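Local atomic coordinates of aryl acylamidase (bacterium CSBL00001, PDB entry 4YJ6), a protein that probably hydrolyses the amide bond of N-acyl aryl amines, as a member of the amidase signature family of enzymes. Residues L468-I471 with A472-A476; G181-G185 with G186-I190. All blocks are in the same frame, centred on the assembly; numbering follows the deposited sequence.

Contact 1: L468-I471 with A472-A476; sequences LDVI and AASAA
Ser474 folds its side chain back over the carbonyl of Val470, one turn earlier in the same helix, with CB 3.2 Å from Val470 O. The fold-back follows from the first torsion, which sets OG beside the backbone N of its own residue (chi1 -63°), leaving Ser474 OG 2.7 Å from Val470 O. Two donors of one residue thereby grip a single oxygen: the amide, with Ser474 N 2.9 Å from Val470 O, and the hydroxyl, which stands well above the carbonyl plane on the opposite face. The hydroxyl also meets Tyr198 OH in strand 198-201, so this buried polar group has partners both within its helix and beyond it. Alongside, Val470 CG1 lies beside the carbonyl carbon (chi1 177°) and passes 4.0 Å from Ser474 OG, giving the hydroxyl an aliphatic neighbour.

Two alanine methyls sit close to carbonyl oxygens of the preceding turn: Ala472 CB rests 3.5 Å from Leu468 O, and Ala475 CB 3.6 Å from Ile471 O, where the amide of Ala475 also bonds. Ile471 packs its side chain on Tyr198 and Phe200 and on Val231 of helix 231-241. The backbone ladder is that of a regular alpha-helix, and the serine bond to the i-4 carbonyl is a common intrahelical one; helix 467-480 is buried here by packing against strands 198-201 and 443-451 of the large mixed sheet.

Contact 2: G181-G185 with G186-I190; sequences GTDGG and GSIRI. With PO4 (phosphate ion), chain B.
The carboxylate of Asp183 and the guanidinium of Arg189 meet edge to edge, their planes 22° apart, in a side-on salt bridge. Arg189 NH2 lies 2.9 Å from Asp183 OD1 and Arg189 NE 2.9 Å from Asp183 OD2, both on the syn sides. A bend at chi3 (-76°) brings the arginine back to this edge. From the face of the carboxylate away from NE comes Ile188 N, 3.0 Å from Asp183 OD2, while Asn437 and, weakly, Gly186 N also reach OD1. With both oxygens held, the carboxylate's rotation is fixed.

Across the turn, donors converge on O3 of a phosphate, probably from the crystallisation liquor and at most an anion mimic: Gly184 N at 2.8 Å, Gly185 N at 2.9 Å and Ser187 OG at 2.6 Å from it. The two amides resemble the family's oxyanion hole; Ser187, with Ser163 and Lys84, matches its Ser-cisSer-Lys triad and is probably the nucleophile. Ser187 OG also accepts from Ser163 N, and Ser163 OG binds the phosphate. The turn joins strand 178-183, an edge of the large sheet beside strand 223-228, to helix 190-195, and the salt bridge lies against Gln201 of strand 198-201.

Overall arrangement
Read from the N terminus, the chain first makes contact 2, where strand 178-183 ends and a tight glycine-rich turn leads into helix 190-195. It is complete long before contact 1, which joins consecutive turns of helix 467-480 near the C-terminal end. The two follow in series, neither crossing nor nesting, and each is local. The centres of contacts 1 and 2 are 19 Å apart. The nearest atoms of contacts 1 and 2 are about 8 Å apart, without touching. What they share is the large mixed sheet: residues 181-190 begin at its edge strand, near the middle of the molecule, and the helix packs farther out, with strand 198-201 contributing neighbours to both contacts.

Contact 1: L468-I471 with A472-A476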
# COMPACT_ATOMS: atom_id res chain seq x y z
N LEU A 468 12.37 -10.16 6.97
CA LEU A 468 13.31 -10.76 6.00
C LEU A 468 12.75 -12.12 5.52
O LEU A 468 12.97 -12.49 4.38
CB LEU A 468 14.70 -10.98 6.63
CG LEU A 468 15.43 -9.68 7.00
CD1 LEU A 468 16.91 -9.90 7.35
CD2 LEU A 468 15.32 -8.71 5.91
N ASP A 469 12.00 -12.84 6.36
CA ASP A 469 11.40 -14.11 5.92
C ASP A 469 10.40 -13.83 4.80
O ASP A 469 10.25 -14.62 3.85
CB ASP A 469 10.64 -14.80 7.07
CG ASP A 469 11.54 -15.51 8.08
OD1 ASP A 469 12.75 -15.69 7.80
OD2 ASP A 469 11.01 -15.91 9.15
N VAL A 470 9.67 -12.73 4.92
CA VAL A 470 8.68 -12.35 3.89
C VAL A 470 9.42 -12.02 2.60
O VAL A 470 9.01 -12.46 1.52
CB VAL A 470 7.81 -11.17 4.33
CG1 VAL A 470 6.84 -10.74 3.20
CG2 VAL A 470 7.01 -11.55 5.59
N ILE A 471 10.49 -11.24 2.69
CA ILE A 471 11.30 -10.92 1.50
C ILE A 471 11.82 -12.24 0.89
O ILE A 471 11.74 -12.43 -0.31
CB ILE A 471 12.50 -10.02 1.84
CG1 ILE A 471 12.04 -8.60 2.25
CG2 ILE A 471 13.46 -9.93 0.67
CD1 ILE A 471 11.43 -7.77 1.09
N ALA A 472 12.36 -13.13 1.71
CA ALA A 472 12.98 -14.37 1.18
C ALA A 472 11.94 -15.19 0.41
O ALA A 472 12.17 -15.66 -0.73
CB ALA A 472 13.56 -15.20 2.30
N ALA A 473 10.78 -15.39 1.03
CA ALA A 473 9.72 -16.16 0.35
C ALA A 473 9.23 -15.46 -0.93
O ALA A 473 8.90 -16.12 -1.94
CB ALA A 473 8.56 -16.39 1.32
N SER A 474 9.10 -14.13 -0.87
CA SER A 474 8.63 -13.37 -2.01
C SER A 474 9.60 -13.52 -3.17
O SER A 474 9.18 -13.70 -4.31
CB SER A 474 8.52 -11.86 -1.63
OG SER A 474 7.55 -11.67 -0.61
N ALA A 475 10.90 -13.38 -2.89
CA ALA A 475 11.89 -13.45 -3.98
C ALA A 475 11.95 -14.87 -4.53
O ALA A 475 12.16 -15.05 -5.71
CB ALA A 475 13.28 -13.01 -3.50
N ALA A 476 11.81 -15.86 -3.66
CA ALA A 476 11.82 -17.25 -4.12
C ALA A 476 10.64 -17.50 -5.06
O ALA A 476 10.77 -18.15 -6.13
CB ALA A 476 11.78 -18.17 -2.91

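Contact 2: G181-G185 with G186-I190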
# COMPACT_ATOMS: atom_id res chain seq x y z
N GLY A 181 3.02 3.79 -0.50
CA GLY A 181 1.67 3.48 -0.09
C GLY A 181 1.53 3.62 1.41
O GLY A 181 2.52 3.74 2.15
N THR A 182 0.29 3.68 1.86
CA THR A 182 0.03 3.63 3.30
C THR A 182 -1.03 2.57 3.52
O THR A 182 -1.75 2.20 2.59
CB THR A 182 -0.42 4.98 3.88
OG1 THR A 182 -1.74 5.34 3.42
CG2 THR A 182 0.59 6.09 3.48
N ASP A 183 -1.12 2.08 4.76
CA ASP A 183 -1.89 0.83 4.96
C ASP A 183 -2.45 0.80 6.40
O ASP A 183 -1.67 0.72 7.36
CB ASP A 183 -0.87 -0.32 4.70
CG ASP A 183 -1.49 -1.73 4.68
OD1 ASP A 183 -2.26 -2.11 5.57
OD2 ASP A 183 -1.13 -2.47 3.73
N GLY A 184 -3.78 0.88 6.53
CA GLY A 184 -4.48 0.83 7.81
C GLY A 184 -5.46 -0.37 7.79
O GLY A 184 -5.84 -0.86 8.86
N GLY A 185 -5.83 -0.83 6.60
CA GLY A 185 -6.68 -2.03 6.44
C GLY A 185 -6.20 -2.86 5.27
O GLY A 185 -6.88 -3.77 4.82
N GLY A 186 -5.00 -2.57 4.78
CA GLY A 186 -4.47 -3.33 3.68
C GLY A 186 -3.93 -2.52 2.52
O GLY A 186 -3.51 -3.09 1.53
N SER A 187 -3.88 -1.20 2.64
CA SER A 187 -3.80 -0.39 1.42
C SER A 187 -2.47 -0.27 0.69
O SER A 187 -2.43 0.36 -0.36
CB SER A 187 -4.40 0.97 1.70
OG SER A 187 -5.81 0.79 1.87
N ILE A 188 -1.39 -0.85 1.20
CA ILE A 188 -0.20 -1.06 0.38
C ILE A 188 -0.43 -2.29 -0.51
O ILE A 188 0.08 -2.38 -1.63
CB ILE A 188 1.02 -1.33 1.30
CG1 ILE A 188 1.46 -0.02 1.95
CG2 ILE A 188 2.20 -1.95 0.52
CD1 ILE A 188 2.29 -0.28 3.21
N ARG A 189 -1.20 -3.23 0.02
CA ARG A 189 -1.29 -4.58 -0.53
C ARG A 189 -2.50 -4.75 -1.45
O ARG A 189 -2.43 -5.49 -2.44
CB ARG A 189 -1.39 -5.59 0.65
CG ARG A 189 -0.10 -5.56 1.51
CD ARG A 189 -0.29 -6.25 2.87
NE ARG A 189 -1.05 -5.39 3.78
CZ ARG A 189 -1.75 -5.86 4.82
NH1 ARG A 189 -1.86 -7.19 5.03
NH2 ARG A 189 -2.37 -5.03 5.63
N ILE A 190 -3.61 -4.12 -1.09
CA ILE A 190 -4.87 -4.23 -1.86
C ILE A 190 -4.68 -3.82 -3.33
O ILE A 190 -4.93 -4.61 -4.24
CB ILE A 190 -5.97 -3.38 -1.21
CG1 ILE A 190 -6.35 -3.94 0.17
CG2 ILE A 190 -7.22 -3.33 -2.09
CD1 ILE A 190 -6.99 -2.87 1.06
P PO4 B . -6.41 2.31 4.68
O1 PO4 B . -7.86 2.02 4.23
O2 PO4 B . -6.53 2.62 6.15
O3 PO4 B . -5.62 1.07 4.45
O4 PO4 B . -5.81 3.50 3.98